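Local coordinates for protein 4-hydroxybutyrate CoA-transferase (Porphyromonas gingivalis, PDB 3EH7) that probably transfers coenzyme A between acyl-CoA and a carboxylate such as acetate or 4-hydroxybutyrate, at residues A36-S42 and A183-Y188; C136-V140 and M163-H167; E199-G203 and A222-A227; C206-E211 and N353-A359. All coordinates share one frame; numbering follows the deposited sequence.

Contacts 1 and 2 belong to the N-terminal half of the chain and touch each other, with Val140 packed against Ile187. Contacts 3 and 4 sit some 29 to 34 Å away, centre to centre, and touch through Ala359 and Cys206. Both share helix 197-208, which meets a second helix in one and strand 355-359 in the other. Contacts 2 and 3 are buried. Contacts 1 and 4 are partly buried and run out to exposed residues. Their chemistry follows: aromatic rings around an amide in contact 1, a serine hydroxyl amid apolar packing in contact 2, close helix packing without hydrogen bonds in contact 3, and an apolar floor with a charged rim in contact 4.

Contact 1 (A36-S42 and A183-Y188); sequences AAGVPQS and ADYPIY
Gln41 slots its amide between the rings of Tyr185 and Tyr188. The contact lies at one end of the six-stranded parallel sheet of the N-terminal domain. There the loop leading into helix 41-49 meets the loop that follows strand 179-183. The amide stacks on Tyr188, with planes only 17° apart. NE2 of Gln41 sits 3.5 Å above the ring plane, over its centre. Val39 CG1 comes to the edge of the same ring, in its plane, 4.0 Å from Tyr188 CE2. The Tyr185 ring is turned more steeply, 36° from the amide plane. Gln41 CB lies over one face of that ring, 4.0 Å from its centroid, in a CH-pi contact. Beyond CG the Gln41 chain is extended (chi2 171°), which carries the amide past the Tyr185 ring to Pro186.

The Tyr185 hydroxyl holds the start of the helix. Its OH accepts a hydrogen bond from Gln41 N at 2.8 Å, and Glu158 is a further partner of the hydroxyl. Glu158 also binds the backbone N of Ser42, so one carboxylate serves both the tyrosine and the first turn. Pro40 occupies the N-cap position. A weak bond from Tyr188 N to Ala37 O joins the loops at their other end. The amide is tied to the Pro186 carbonyl twice: NE2 of Gln41 makes a weak direct bond to Pro186 O at 3.5 Å, and a water donates to Gln41 OE1 at 3.0 Å and to Pro186 O at 2.6 Å.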
loop_
_atom_site.group_PDB
_atom_site.type_symbol
_atom_site.label_atom_id
_atom_site.label_comp_id
_atom_site.label_asym_id
_atom_site.label_seq_id
_atom_site.Cartn_x
_atom_site.Cartn_y
_atom_site.Cartn_z
ATOM N N ALA A 36 -4.195 -9.298 -22.711
ATOM C CA ALA A 36 -2.911 -9.268 -23.423
ATOM C C ALA A 36 -2.843 -10.243 -24.605
ATOM O O ALA A 36 -3.602 -10.089 -25.578
ATOM C CB ALA A 36 -1.705 -9.448 -22.422
ATOM N N ALA A 37 -1.934 -11.212 -24.555
ATOM C CA ALA A 37 -1.646 -12.049 -25.738
ATOM C C ALA A 37 -2.792 -12.995 -26.065
ATOM O O ALA A 37 -2.883 -13.491 -27.199
ATOM C CB ALA A 37 -0.342 -12.845 -25.564
ATOM N N GLY A 38 -3.671 -13.213 -25.091
ATOM C CA GLY A 38 -4.788 -14.118 -25.258
ATOM C C GLY A 38 -6.065 -13.438 -25.654
ATOM O O GLY A 38 -7.119 -13.997 -25.507
ATOM N N VAL A 39 -5.977 -12.210 -26.127
ATOM C CA VAL A 39 -7.171 -11.498 -26.582
ATOM C C VAL A 39 -7.849 -12.383 -27.639
ATOM O O VAL A 39 -7.186 -12.901 -28.525
ATOM C CB VAL A 39 -6.808 -10.096 -27.159
ATOM C CG1 VAL A 39 -7.718 -9.732 -28.306
ATOM C CG2 VAL A 39 -6.875 -9.014 -26.072
ATOM N N PRO A 40 -9.158 -12.597 -27.515
ATOM C CA PRO A 40 -9.847 -13.480 -28.457
ATOM C C PRO A 40 -10.048 -12.816 -29.838
ATOM O O PRO A 40 -11.054 -12.163 -30.070
ATOM C CB PRO A 40 -11.189 -13.727 -27.755
ATOM C CG PRO A 40 -11.410 -12.486 -26.979
ATOM C CD PRO A 40 -10.068 -12.096 -26.471
ATOM N N GLN A 41 -9.103 -13.028 -30.743
ATOM C CA GLN A 41 -9.055 -12.277 -31.993
ATOM C C GLN A 41 -10.283 -12.424 -32.888
ATOM O O GLN A 41 -10.703 -11.427 -33.480
ATOM C CB GLN A 41 -7.784 -12.618 -32.787
ATOM C CG GLN A 41 -6.519 -12.241 -32.062
ATOM C CD GLN A 41 -5.276 -12.771 -32.734
ATOM O OE1 GLN A 41 -5.215 -12.861 -33.975
ATOM N NE2 GLN A 41 -4.274 -13.143 -31.921
ATOM N N SER A 42 -10.853 -13.628 -33.012
ATOM C CA SER A 42 -12.044 -13.817 -33.876
ATOM C C SER A 42 -13.265 -13.056 -33.378
ATOM O O SER A 42 -13.995 -12.435 -34.168
ATOM C CB SER A 42 -12.435 -15.286 -34.014
ATOM O OG SER A 42 -11.349 -16.025 -34.496
ATOM N N ALA A 183 -11.615 -21.614 -33.372
ATOM C CA ALA A 183 -10.603 -20.819 -34.070
ATOM C C ALA A 183 -9.280 -21.575 -34.280
ATOM O O ALA A 183 -9.028 -22.613 -33.668
ATOM C CB ALA A 183 -10.369 -19.532 -33.334
ATOM N N ASP A 184 -8.437 -21.035 -35.155
ATOM C CA ASP A 184 -7.102 -21.597 -35.391
ATOM C C ASP A 184 -6.178 -20.494 -35.907
ATOM O O ASP A 184 -6.152 -20.182 -37.089
ATOM C CB ASP A 184 -7.192 -22.775 -36.373
ATOM C CG ASP A 184 -5.855 -23.510 -36.553
ATOM O OD1 ASP A 184 -4.904 -23.254 -35.778
ATOM O OD2 ASP A 184 -5.770 -24.345 -37.488
ATOM N N TYR A 185 -5.447 -19.861 -35.010
ATOM C CA TYR A 185 -4.638 -18.729 -35.422
ATOM C C TYR A 185 -3.556 -18.534 -34.396
ATOM O O TYR A 185 -3.754 -18.872 -33.238
ATOM C CB TYR A 185 -5.478 -17.445 -35.595
ATOM C CG TYR A 185 -6.176 -16.963 -34.339
ATOM C CD1 TYR A 185 -5.453 -16.394 -33.283
ATOM C CD2 TYR A 185 -7.551 -17.079 -34.197
ATOM C CE1 TYR A 185 -6.077 -15.965 -32.125
ATOM C CE2 TYR A 185 -8.192 -16.663 -33.030
ATOM C CZ TYR A 185 -7.450 -16.109 -31.991
ATOM O OH TYR A 185 -8.059 -15.668 -30.823
ATOM N N PRO A 186 -2.402 -18.011 -34.824
ATOM C CA PRO A 186 -1.349 -17.783 -33.869
ATOM C C PRO A 186 -1.752 -16.676 -32.897
ATOM O O PRO A 186 -2.276 -15.643 -33.306
ATOM C CB PRO A 186 -0.158 -17.368 -34.745
ATOM C CG PRO A 186 -0.773 -16.869 -36.011
ATOM C CD PRO A 186 -1.956 -17.762 -36.211
ATOM N N ILE A 187 -1.534 -16.889 -31.612
ATOM C CA ILE A 187 -1.895 -15.855 -30.645
ATOM C C ILE A 187 -0.906 -14.687 -30.795
ATOM O O ILE A 187 0.101 -14.836 -31.478
ATOM C CB ILE A 187 -1.972 -16.409 -29.213
ATOM C CG1 ILE A 187 -0.601 -16.802 -28.678
ATOM C CG2 ILE A 187 -2.929 -17.634 -29.162
ATOM C CD1 ILE A 187 -0.667 -17.267 -27.196
ATOM N N TYR A 188 -1.193 -13.533 -30.196
ATOM C CA TYR A 188 -0.290 -12.371 -30.337
ATOM C C TYR A 188 1.069 -12.718 -29.759
ATOM O O TYR A 188 1.146 -13.305 -28.682
ATOM C CB TYR A 188 -0.845 -11.105 -29.662
ATOM C CG TYR A 188 -2.032 -10.511 -30.384
ATOM C CD1 TYR A 188 -1.958 -10.178 -31.730
ATOM C CD2 TYR A 188 -3.233 -10.284 -29.727
ATOM C CE1 TYR A 188 -3.051 -9.634 -32.412
ATOM C CE2 TYR A 188 -4.339 -9.739 -30.402
ATOM C CZ TYR A 188 -4.239 -9.416 -31.736
ATOM O OH TYR A 188 -5.323 -8.883 -32.403
HETATM O O HOH W 1 -3.195 -14.491 -35.418
#

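Contact 2 (C136-V140 and M163-H167); sequences CSFGV and MPYVH
The Tyr165 ring meets Ser137 obliquely, with Ser137 CB 3.7 Å from Tyr165 CD2. At the edge of the ring, in its plane, stands His167 CE1 of the same segment. The relation is reciprocal: Tyr165 CE1 lies over one face of the His167 imidazole, offset toward its rim. Leu171 of strand 171-173 also packs on the tyrosine.

Past the rings, the end of strand 135-137 runs at 100° to the segment 163-166. Ser137 makes the polar link between them. Its OG is anti to the backbone N (chi1 171°), and this points the hydroxyl at the Val166 backbone. Val166 N donates to Ser137 OG at 3.0 Å, with an angle of 158° at the hydrogen. The same oxygen accepts from Gly139 N at 2.9 Å and so closes an ST turn.

Gly139 has positive phi and passes close to segment 163-167. Its CA lies 3.9 Å from Met163 SE and makes a CH...O contact with Pro164 O at 3.2 Å. Val166 CB packs on the Gly139 carbonyl, 3.4 Å from its O. The bent selenomethionine Met163 crosses Val140 CG2, its SE 3.8 Å away. Val140 CG1 reaches Pro164 CG, and Ile284 of helix 278-284 covers both residues.

Asn170 ND2 binds the carbonyls of both Gly139 and Val166. The buried serine oxygen thus accepts two backbone N-H groups and also makes a weak hydrogen bond to Asn170 O. These polar bonds tie the turn to the crossing segment, beside the apolar packing of Val140, Met163, Pro164 and Val166.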
loop_
_atom_site.group_PDB
_atom_site.type_symbol
_atom_site.label_atom_id
_atom_site.label_comp_id
_atom_site.label_asym_id
_atom_site.label_seq_id
_atom_site.Cartn_x
_atom_site.Cartn_y
_atom_site.Cartn_z
ATOM N N CYS A 136 -11.133 -26.978 -20.470
ATOM C CA CYS A 136 -10.280 -26.109 -21.282
ATOM C C CYS A 136 -9.399 -25.317 -20.367
ATOM O O CYS A 136 -9.833 -24.904 -19.290
ATOM C CB CYS A 136 -11.106 -25.094 -22.032
ATOM S SG CYS A 136 -12.237 -25.813 -23.197
ATOM N N SER A 137 -8.184 -25.056 -20.822
ATOM C CA SER A 137 -7.282 -24.143 -20.152
ATOM C C SER A 137 -7.460 -22.688 -20.643
ATOM O O SER A 137 -7.802 -22.434 -21.784
ATOM C CB SER A 137 -5.839 -24.606 -20.375
ATOM O OG SER A 137 -4.893 -23.667 -19.932
ATOM N N PHE A 138 -7.206 -21.730 -19.755
ATOM C CA PHE A 138 -7.168 -20.319 -20.146
ATOM C C PHE A 138 -5.848 -19.982 -20.851
ATOM O O PHE A 138 -5.605 -18.833 -21.204
ATOM C CB PHE A 138 -7.422 -19.414 -18.932
ATOM C CG PHE A 138 -8.839 -19.463 -18.425
ATOM C CD1 PHE A 138 -9.223 -20.417 -17.484
ATOM C CD2 PHE A 138 -9.798 -18.561 -18.898
ATOM C CE1 PHE A 138 -10.542 -20.493 -17.026
ATOM C CE2 PHE A 138 -11.135 -18.620 -18.432
ATOM C CZ PHE A 138 -11.499 -19.589 -17.476
ATOM N N GLY A 139 -5.019 -20.995 -21.117
ATOM C CA GLY A 139 -3.736 -20.785 -21.794
ATOM C C GLY A 139 -2.894 -19.688 -21.122
ATOM O O GLY A 139 -2.659 -19.719 -19.914
ATOM N N VAL A 140 -2.493 -18.710 -21.921
ATOM C CA VAL A 140 -1.586 -17.652 -21.519
ATOM C C VAL A 140 -2.249 -16.500 -20.726
ATOM O O VAL A 140 -1.558 -15.594 -20.314
ATOM C CB VAL A 140 -0.856 -17.021 -22.781
ATOM C CG1 VAL A 140 -0.027 -18.062 -23.523
ATOM C CG2 VAL A 140 -1.854 -16.382 -23.738
HETATM N N MSE A 163 -3.987 -22.030 -28.987
HETATM C CA MSE A 163 -3.828 -21.592 -27.606
HETATM C C MSE A 163 -3.271 -22.754 -26.785
HETATM O O MSE A 163 -3.875 -23.842 -26.737
HETATM C CB MSE A 163 -5.139 -21.142 -27.000
HETATM C CG MSE A 163 -4.994 -20.759 -25.531
HETATM SE SE MSE A 163 -4.009 -19.104 -25.304
HETATM C CE MSE A 163 -5.471 -18.057 -24.608
ATOM N N PRO A 164 -2.112 -22.545 -26.150
ATOM C CA PRO A 164 -1.505 -23.670 -25.458
ATOM C C PRO A 164 -2.291 -24.081 -24.220
ATOM O O PRO A 164 -3.056 -23.289 -23.684
ATOM C CB PRO A 164 -0.113 -23.151 -25.072
ATOM C CG PRO A 164 -0.225 -21.693 -25.115
ATOM C CD PRO A 164 -1.239 -21.362 -26.157
ATOM N N TYR A 165 -2.117 -25.333 -23.813
ATOM C CA TYR A 165 -2.731 -25.848 -22.587
ATOM C C TYR A 165 -1.750 -25.558 -21.486
ATOM O O TYR A 165 -0.640 -26.081 -21.497
ATOM C CB TYR A 165 -2.999 -27.351 -22.693
ATOM C CG TYR A 165 -3.655 -27.955 -21.453
ATOM C CD1 TYR A 165 -2.873 -28.393 -20.379
ATOM C CD2 TYR A 165 -5.037 -28.078 -21.354
ATOM C CE1 TYR A 165 -3.438 -28.935 -19.258
ATOM C CE2 TYR A 165 -5.622 -28.648 -20.225
ATOM C CZ TYR A 165 -4.802 -29.063 -19.181
ATOM O OH TYR A 165 -5.326 -29.619 -18.042
ATOM N N VAL A 166 -2.118 -24.664 -20.581
ATOM C CA VAL A 166 -1.202 -24.230 -19.520
ATOM C C VAL A 166 -1.703 -24.681 -18.155
ATOM O O VAL A 166 -2.887 -24.497 -17.796
ATOM C CB VAL A 166 -0.981 -22.696 -19.547
ATOM C CG1 VAL A 166 -0.041 -22.221 -18.407
ATOM C CG2 VAL A 166 -0.422 -22.282 -20.928
ATOM N N HIS A 167 -0.769 -25.227 -17.395
ATOM C CA HIS A 167 -1.027 -25.767 -16.085
ATOM C C HIS A 167 -1.275 -24.723 -15.017
ATOM O O HIS A 167 -1.165 -23.515 -15.269
ATOM C CB HIS A 167 0.137 -26.674 -15.685
ATOM C CG HIS A 167 0.176 -27.947 -16.463
ATOM N ND1 HIS A 167 -0.628 -29.018 -16.167
ATOM C CD2 HIS A 167 0.886 -28.302 -17.563
ATOM C CE1 HIS A 167 -0.404 -29.989 -17.036
ATOM N NE2 HIS A 167 0.519 -29.584 -17.886
#

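Contact 3 (E199-G203 and A222-A227); sequences EEAIG and AIPDAA
Gly203 lets helix 197-208 come down directly on the backbone of helix 222-229, its CA 3.6 Å from Ala227 N. This is close helix-helix packing built on small residues. The segment axes approach to 7.6 Å and cross at -53°. Gly203 CA lies against the backbone between Ala226 C and Ala227 N. One turn earlier the roles are swapped: Ala226 CB presses on the opposing backbone, 3.2 Å from Glu199 O. That carbonyl already accepts from Gly203 N within its own helix. No hydrogen bond links the two helices.

Larger side chains fill the flank of the crossing. Ile202 and Ile223 cross obliquely, CG2 of Ile202 lying 3.9 Å from CG2 of Ile223. Their CD1 methyls meet as well. Glu199 contributes its aliphatic part. Its chain bends at chi2 (83°), and the methylene lies across the start of helix 222-229: CG of Glu199 is 3.5 Å from Ala222 CB and 4.1 Å from Ile223 CG1.

Further out, Glu199 OE1 makes a weak hydrogen bond back to Gly196 N. At the outer side, Arg204 pairs with Glu200 in a salt bridge along the helix. Pro361 adds to the cover of Ile223. Ala359 of strand 355-359 packs under both isoleucines, so the helix pair rests on the mixed sheet there, with Ile202 CG2 3.7 Å from Ala359 CB.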
loop_
_atom_site.group_PDB
_atom_site.type_symbol
_atom_site.label_atom_id
_atom_site.label_comp_id
_atom_site.label_asym_id
_atom_site.label_seq_id
_atom_site.Cartn_x
_atom_site.Cartn_y
_atom_site.Cartn_z
ATOM N N GLU A 199 20.066 0.762 -21.541
ATOM C CA GLU A 199 19.386 -0.417 -21.001
ATOM C C GLU A 199 20.372 -1.444 -20.466
ATOM O O GLU A 199 20.130 -2.109 -19.457
ATOM C CB GLU A 199 18.497 -1.067 -22.055
ATOM C CG GLU A 199 17.280 -0.248 -22.408
ATOM C CD GLU A 199 17.568 0.841 -23.434
ATOM O OE1 GLU A 199 18.635 0.824 -24.086
ATOM O OE2 GLU A 199 16.717 1.727 -23.589
ATOM N N GLU A 200 21.485 -1.572 -21.142
ATOM C CA GLU A 200 22.511 -2.478 -20.692
ATOM C C GLU A 200 23.062 -2.073 -19.321
ATOM O O GLU A 200 23.237 -2.920 -18.446
ATOM C CB GLU A 200 23.647 -2.532 -21.715
ATOM C CG GLU A 200 24.597 -3.678 -21.476
ATOM C CD GLU A 200 25.867 -3.591 -22.316
ATOM O OE1 GLU A 200 26.047 -2.587 -23.044
ATOM O OE2 GLU A 200 26.694 -4.522 -22.226
ATOM N N ALA A 201 23.348 -0.781 -19.167
ATOM C CA ALA A 201 23.824 -0.228 -17.901
ATOM C C ALA A 201 22.808 -0.473 -16.775
ATOM O O ALA A 201 23.183 -0.884 -15.677
ATOM C CB ALA A 201 24.127 1.292 -18.040
ATOM N N ILE A 202 21.525 -0.242 -17.064
ATOM C CA ILE A 202 20.446 -0.493 -16.073
ATOM C C ILE A 202 20.417 -1.987 -15.697
ATOM O O ILE A 202 20.402 -2.342 -14.514
ATOM C CB ILE A 202 19.042 -0.021 -16.576
ATOM C CG1 ILE A 202 19.037 1.505 -16.808
ATOM C CG2 ILE A 202 17.919 -0.417 -15.565
ATOM C CD1 ILE A 202 17.945 2.006 -17.741
ATOM N N GLY A 203 20.463 -2.852 -16.711
ATOM C CA GLY A 203 20.411 -4.285 -16.510
ATOM C C GLY A 203 21.524 -4.790 -15.615
ATOM O O GLY A 203 21.327 -5.653 -14.785
ATOM N N ALA A 222 13.238 -3.816 -23.029
ATOM C CA ALA A 222 14.697 -3.845 -23.096
ATOM C C ALA A 222 15.345 -3.937 -21.709
ATOM O O ALA A 222 16.366 -4.616 -21.540
ATOM C CB ALA A 222 15.219 -2.630 -23.877
ATOM N N ILE A 223 14.734 -3.295 -20.718
ATOM C CA ILE A 223 15.304 -3.228 -19.343
ATOM C C ILE A 223 15.295 -4.585 -18.655
ATOM O O ILE A 223 16.342 -5.088 -18.217
ATOM C CB ILE A 223 14.642 -2.086 -18.506
ATOM C CG1 ILE A 223 15.234 -0.742 -18.938
ATOM C CG2 ILE A 223 14.858 -2.260 -17.002
ATOM C CD1 ILE A 223 14.435 0.469 -18.470
ATOM N N PRO A 224 14.121 -5.206 -18.560
ATOM C CA PRO A 224 14.124 -6.518 -17.944
ATOM C C PRO A 224 14.941 -7.548 -18.731
ATOM O O PRO A 224 15.597 -8.368 -18.133
ATOM C CB PRO A 224 12.645 -6.893 -17.915
ATOM C CG PRO A 224 11.976 -5.949 -18.803
ATOM C CD PRO A 224 12.757 -4.717 -18.803
ATOM N N ASP A 225 14.901 -7.490 -20.061
ATOM C CA ASP A 225 15.699 -8.391 -20.893
ATOM C C ASP A 225 17.178 -8.186 -20.593
ATOM O O ASP A 225 17.933 -9.155 -20.448
ATOM C CB ASP A 225 15.441 -8.141 -22.385
ATOM C CG ASP A 225 14.074 -8.626 -22.838
ATOM O OD1 ASP A 225 13.385 -9.365 -22.076
ATOM O OD2 ASP A 225 13.665 -8.248 -23.952
ATOM N N ALA A 226 17.578 -6.918 -20.484
ATOM C CA ALA A 226 18.973 -6.588 -20.214
ATOM C C ALA A 226 19.374 -7.080 -18.834
ATOM O O ALA A 226 20.510 -7.534 -18.641
ATOM C CB ALA A 226 19.216 -5.085 -20.342
ATOM N N ALA A 227 18.471 -6.962 -17.864
ATOM C CA ALA A 227 18.745 -7.503 -16.528
ATOM C C ALA A 227 18.997 -9.018 -16.576
ATOM O O ALA A 227 19.959 -9.509 -15.999
ATOM C CB ALA A 227 17.584 -7.182 -15.565
#

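Contact 4 (C206-E211 and N353-A359); sequences CAELIE and NGKSIMA
Lys355 reaches up from strand 355-359 to the carbonyl that follows helix 197-208. Its NZ donates to Leu209 O at 2.7 Å. The nitrogen lies 30° from the carbonyl plane, with an angle of 130° at the oxygen. The lysine chain is fully extended past CG, which spans the gap between strand and loop. A second, weaker partner is Glu211 OE1, 3.4 Å from Lys355 NZ, in a salt bridge. Asn353 ND2 also donates weakly to Glu211 OE1 at 3.3 Å, almost in line, but has another acceptor in Asn309 OD1. The carboxylate and amide planes stand 86° apart. Glu211 OE1 thus has two weak donors, one charged and one neutral.

Below this polar rim the packing is apolar. Leu209 CD1 meets Ile357 CD1 at 3.7 Å. Cys206 SG rests 3.9 Å from Ala359 CB, with Ile357 CG2 beside it. Tyr391 and Val311 of the flanking strands complete the surface around Ile357. Ile357 and Ala359 face the last turn of helix 197-208, and Lys355 binds the loop just after it, as in an alpha/beta layer where a helix covers a largely parallel sheet.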
loop_
_atom_site.group_PDB
_atom_site.type_symbol
_atom_site.label_atom_id
_atom_site.label_comp_id
_atom_site.label_asym_id
_atom_site.label_seq_id
_atom_site.Cartn_x
_atom_site.Cartn_y
_atom_site.Cartn_z
ATOM N N CYS A 206 20.793 -3.830 -12.092
ATOM C CA CYS A 206 19.780 -4.714 -11.547
ATOM C C CYS A 206 20.393 -6.027 -11.119
ATOM O O CYS A 206 20.127 -6.479 -10.014
ATOM C CB CYS A 206 18.656 -4.967 -12.545
ATOM S SG CYS A 206 17.624 -3.521 -12.712
ATOM N N ALA A 207 21.236 -6.617 -11.981
ATOM C CA ALA A 207 21.885 -7.912 -11.691
ATOM C C ALA A 207 22.710 -7.912 -10.420
ATOM O O ALA A 207 22.797 -8.920 -9.699
ATOM C CB ALA A 207 22.771 -8.358 -12.870
ATOM N N GLU A 208 23.340 -6.785 -10.167
ATOM C CA GLU A 208 24.094 -6.585 -8.948
ATOM C C GLU A 208 23.234 -6.807 -7.715
ATOM O O GLU A 208 23.743 -7.126 -6.658
ATOM C CB GLU A 208 24.529 -5.137 -8.919
ATOM C CG GLU A 208 25.836 -4.860 -8.292
ATOM C CD GLU A 208 26.334 -3.498 -8.728
ATOM O OE1 GLU A 208 26.992 -3.395 -9.798
ATOM O OE2 GLU A 208 26.042 -2.532 -7.999
ATOM N N LEU A 209 21.929 -6.556 -7.830
ATOM C CA LEU A 209 21.074 -6.589 -6.652
ATOM C C LEU A 209 20.418 -7.966 -6.476
ATOM O O LEU A 209 19.720 -8.208 -5.477
ATOM C CB LEU A 209 20.040 -5.452 -6.729
ATOM C CG LEU A 209 20.578 -4.020 -6.665
ATOM C CD1 LEU A 209 19.430 -3.005 -6.858
ATOM C CD2 LEU A 209 21.301 -3.745 -5.349
ATOM N N ILE A 210 20.663 -8.866 -7.434
ATOM C CA ILE A 210 20.073 -10.188 -7.444
ATOM C C ILE A 210 21.093 -11.219 -7.007
ATOM O O ILE A 210 22.115 -11.414 -7.681
ATOM C CB ILE A 210 19.561 -10.549 -8.855
ATOM C CG1 ILE A 210 18.394 -9.633 -9.214
ATOM C CG2 ILE A 210 19.159 -12.063 -8.917
ATOM C CD1 ILE A 210 17.922 -9.678 -10.636
ATOM N N GLU A 211 20.842 -11.855 -5.867
ATOM C CA GLU A 211 21.745 -12.861 -5.344
ATOM C C GLU A 211 21.242 -14.250 -5.701
ATOM O O GLU A 211 20.092 -14.425 -6.117
ATOM C CB GLU A 211 21.847 -12.760 -3.831
ATOM C CG GLU A 211 22.408 -11.437 -3.315
ATOM C CD GLU A 211 21.938 -11.175 -1.884
ATOM O OE1 GLU A 211 20.814 -10.639 -1.695
ATOM O OE2 GLU A 211 22.685 -11.536 -0.942
ATOM N N ASN A 353 14.435 -10.851 3.149
ATOM C CA ASN A 353 15.469 -10.206 2.339
ATOM C C ASN A 353 14.942 -9.697 0.989
ATOM O O ASN A 353 15.676 -9.646 0.015
ATOM C CB ASN A 353 16.651 -11.165 2.142
ATOM C CG ASN A 353 17.790 -10.557 1.321
ATOM O OD1 ASN A 353 18.088 -9.358 1.415
ATOM N ND2 ASN A 353 18.434 -11.394 0.496
ATOM N N GLY A 354 13.662 -9.329 0.931
ATOM C CA GLY A 354 13.061 -8.808 -0.284
ATOM C C GLY A 354 13.556 -7.425 -0.715
ATOM O O GLY A 354 14.012 -6.627 0.117
ATOM N N LYS A 355 13.476 -7.158 -2.027
ATOM C CA LYS A 355 13.919 -5.902 -2.638
ATOM C C LYS A 355 12.937 -5.567 -3.728
ATOM O O LYS A 355 12.518 -6.454 -4.407
ATOM C CB LYS A 355 15.269 -6.080 -3.350
ATOM C CG LYS A 355 16.359 -6.677 -2.488
ATOM C CD LYS A 355 17.747 -6.610 -3.142
ATOM C CE LYS A 355 18.681 -7.496 -2.356
ATOM N NZ LYS A 355 20.090 -7.526 -2.844
ATOM N N SER A 356 12.563 -4.301 -3.888
ATOM C CA SER A 356 11.943 -3.887 -5.101
ATOM C C SER A 356 12.776 -2.787 -5.717
ATOM O O SER A 356 13.389 -1.943 -5.029
ATOM C CB SER A 356 10.511 -3.430 -4.893
ATOM O OG SER A 356 10.454 -2.180 -4.308
ATOM N N ILE A 357 12.792 -2.829 -7.039
ATOM C CA ILE A 357 13.582 -1.939 -7.857
ATOM C C ILE A 357 12.686 -1.251 -8.863
ATOM O O ILE A 357 11.898 -1.895 -9.557
ATOM C CB ILE A 357 14.681 -2.731 -8.638
ATOM C CG1 ILE A 357 15.590 -3.457 -7.651
ATOM C CG2 ILE A 357 15.466 -1.793 -9.568
ATOM C CD1 ILE A 357 16.351 -4.623 -8.234
HETATM N N MSE A 358 12.799 0.062 -8.922
HETATM C CA MSE A 358 12.231 0.873 -10.002
HETATM C C MSE A 358 13.420 1.172 -10.958
HETATM O O MSE A 358 14.274 1.959 -10.633
HETATM C CB MSE A 358 11.635 2.151 -9.448
HETATM C CG MSE A 358 10.367 1.925 -8.562
HETATM SE SE MSE A 358 8.938 1.182 -9.683
HETATM C CE MSE A 358 7.793 0.549 -8.265
ATOM N N ALA A 359 13.452 0.481 -12.089
ATOM C CA ALA A 359 14.527 0.528 -13.077
ATOM C C ALA A 359 14.048 1.335 -14.283
ATOM O O ALA A 359 13.078 0.946 -14.993
ATOM C CB ALA A 359 14.908 -0.876 -13.508
#